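Unknown protein (Galdieria sulphuraria, PDB 2NYI) is of unknown function but carries tandem ACT domains, which in many relatives bind small regulatory ligands such as amino acids. Local coordinates at residues 7-12 with 73-78. Residues are numbered along the deposited sequence; the frame is centred on the assembly and turned at random. Where two conformers were deposited one is given.
Sequences VVSVAG and QISTRR
Regular antiparallel pairing is exemplified by residues 7-12 and 73-78, whose axes run at 176° to each other. Six backbone hydrogen bonds join them, two each at the hydrogen-bonded pairs V7-R77, S9-S75 and A11-Q73. The bond from V7 N to R77 O, 2.8 Å, meets the carbonyl almost head-on, whereas that from S9 N to S75 O, 3.0 Å, stays in the carbonyl plane. At the intervening non-hydrogen-bonded pairs, CA-H groups turn to carbonyls, as V8 CA does to S75 O at 3.2 Å. A water adds a side link, donating to V7 O and accepting from S75 OG, which sits between backbone N and carbonyl carbon (chi1 67°).

These are strands one and four of the ACT domain's βαββαβ fold, in sheet order 2-3-1-4, so 73-78 is an outermost strand within this chain and 7-12 also hydrogen-bonds to strand 44-53. Apolar contacts gather on the face of V8, V10, I74 and T76, covered by helices 18-28 and 59-68: V10 CG2 meets I74 CG1 at 4.3 Å, and V8 CG2 lies alongside T76 CG2 at 4.1 Å, while T76 OG1 hydrogen-bonds to Q62.

The other face, with V7, S9, A11, Q73, S75 and R77, meets the second subunit. R77 CG lies between backbone N and carbonyl carbon (chi1 63°), and the chain extends to NE, placing the guanidinium beside V7, whose CG2 lies 3.8 Å above its outer part. In the second subunit, D44 OD1 forms a salt bridge with R77 NE, D44 OD2 hydrogen-bonds S9 OG, and G42 O accepts from R77 NH2. An alanine in place of R77 would probably weaken this subunit interface, losing the D44 and G42 partners and the cover over V7.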
loop_
_atom_site.group_PDB
_atom_site.type_symbol
_atom_site.label_atom_id
_atom_site.label_comp_id
_atom_site.label_asym_id
_atom_site.label_seq_id
_atom_site.Cartn_x
_atom_site.Cartn_y
_atom_site.Cartn_z
ATOM N N VAL A 7 3.802 5.926 -14.565
ATOM C CA VAL A 7 3.181 5.298 -13.399
ATOM C C VAL A 7 2.985 3.834 -13.735
ATOM O O VAL A 7 2.394 3.486 -14.766
ATOM C CB VAL A 7 1.822 5.934 -13.020
ATOM C CG1 VAL A 7 1.398 5.472 -11.629
ATOM C CG2 VAL A 7 1.922 7.464 -13.069
ATOM N N VAL A 8 3.526 2.988 -12.869
ATOM C CA VAL A 8 3.513 1.549 -13.039
ATOM C C VAL A 8 2.760 0.922 -11.860
ATOM O O VAL A 8 3.010 1.289 -10.706
ATOM C CB VAL A 8 4.983 0.999 -13.067
ATOM C CG1 VAL A 8 5.005 -0.527 -13.102
ATOM C CG2 VAL A 8 5.742 1.584 -14.246
ATOM N N SER A 9 1.828 0.023 -12.166
ATOM C CA SER A 9 1.123 -0.772 -11.152
ATOM C C SER A 9 1.459 -2.239 -11.356
ATOM O O SER A 9 1.475 -2.721 -12.496
ATOM C CB SER A 9 -0.398 -0.584 -11.285
ATOM O OG SER A 9 -0.800 0.679 -10.762
ATOM N N VAL A 10 1.719 -2.945 -10.257
ATOM C CA VAL A 10 2.055 -4.369 -10.291
ATOM C C VAL A 10 1.176 -5.045 -9.245
ATOM O O VAL A 10 1.099 -4.580 -8.089
ATOM C CB VAL A 10 3.552 -4.597 -9.926
ATOM C CG1 VAL A 10 3.916 -6.117 -9.879
ATOM C CG2 VAL A 10 4.481 -3.833 -10.869
ATOM N N ALA A 11 0.542 -6.145 -9.626
ATOM C CA ALA A 11 -0.220 -6.944 -8.674
ATOM C C ALA A 11 -0.084 -8.424 -8.992
ATOM O O ALA A 11 -0.035 -8.828 -10.168
ATOM C CB ALA A 11 -1.704 -6.530 -8.711
ATOM N N GLY A 12 -0.017 -9.232 -7.944
ATOM C CA GLY A 12 0.086 -10.685 -8.095
ATOM C C GLY A 12 0.167 -11.361 -6.745
ATOM O O GLY A 12 -0.014 -10.719 -5.703
ATOM N N GLN A 73 0.217 -9.008 -12.911
ATOM C CA GLN A 73 -0.614 -8.039 -13.610
ATOM C C GLN A 73 0.115 -6.696 -13.531
ATOM O O GLN A 73 0.258 -6.125 -12.440
ATOM C CB GLN A 73 -1.972 -7.968 -12.896
ATOM C CG GLN A 73 -2.895 -6.829 -13.281
ATOM C CD GLN A 73 -4.167 -6.817 -12.418
ATOM O OE1 GLN A 73 -5.041 -7.669 -12.601
ATOM N NE2 GLN A 73 -4.267 -5.854 -11.474
ATOM N N ILE A 74 0.564 -6.201 -14.689
ATOM C CA ILE A 74 1.430 -5.027 -14.767
ATOM C C ILE A 74 0.846 -4.028 -15.768
ATOM O O ILE A 74 0.428 -4.424 -16.865
ATOM C CB ILE A 74 2.864 -5.405 -15.227
ATOM C CG1 ILE A 74 3.531 -6.366 -14.233
ATOM C CG2 ILE A 74 3.755 -4.147 -15.431
ATOM C CD1 ILE A 74 4.716 -7.100 -14.830
ATOM N N SER A 75 0.840 -2.749 -15.403
ATOM C CA SER A 75 0.452 -1.698 -16.365
ATOM C C SER A 75 1.417 -0.532 -16.240
ATOM O O SER A 75 1.979 -0.299 -15.170
ATOM C CB SER A 75 -1.000 -1.248 -16.165
ATOM O OG SER A 75 -1.169 -0.581 -14.922
ATOM N N THR A 76 1.634 0.162 -17.355
ATOM C CA THR A 76 2.540 1.298 -17.412
ATOM C C THR A 76 1.811 2.370 -18.225
ATOM O O THR A 76 1.305 2.071 -19.312
ATOM C CB THR A 76 3.880 0.920 -18.149
ATOM O OG1 THR A 76 4.520 -0.177 -17.484
ATOM C CG2 THR A 76 4.859 2.103 -18.183
ATOM N N ARG A 77 1.776 3.602 -17.722
ATOM C CA ARG A 77 1.208 4.721 -18.470
ATOM C C ARG A 77 2.033 5.959 -18.185
ATOM O O ARG A 77 2.742 6.012 -17.176
ATOM C CB ARG A 77 -0.247 4.984 -18.088
ATOM C CG ARG A 77 -0.451 5.393 -16.639
ATOM C CD ARG A 77 -1.877 5.795 -16.344
ATOM N NE ARG A 77 -2.041 6.113 -14.926
ATOM C CZ ARG A 77 -1.839 7.319 -14.384
ATOM N NH1 ARG A 77 -1.467 8.365 -15.123
ATOM N NH2 ARG A 77 -2.021 7.487 -13.087
ATOM N N ARG A 78 1.966 6.939 -19.088
ATOM C CA ARG A 78 2.618 8.221 -18.863
ATOM C C ARG A 78 2.043 8.818 -17.580
ATOM O O ARG A 78 0.857 8.616 -17.262
ATOM C CB ARG A 78 2.384 9.176 -20.049
ATOM C CG ARG A 78 3.649 9.766 -20.716
ATOM C CD ARG A 78 4.908 9.591 -19.882
ATOM N NE ARG A 78 5.766 10.772 -19.801
ATOM C CZ ARG A 78 5.550 11.814 -18.999
ATOM N NH1 ARG A 78 4.480 11.858 -18.222
ATOM N NH2 ARG A 78 6.402 12.831 -18.984
HETATM O O HOH W 1 -0.242 2.264 -14.613
#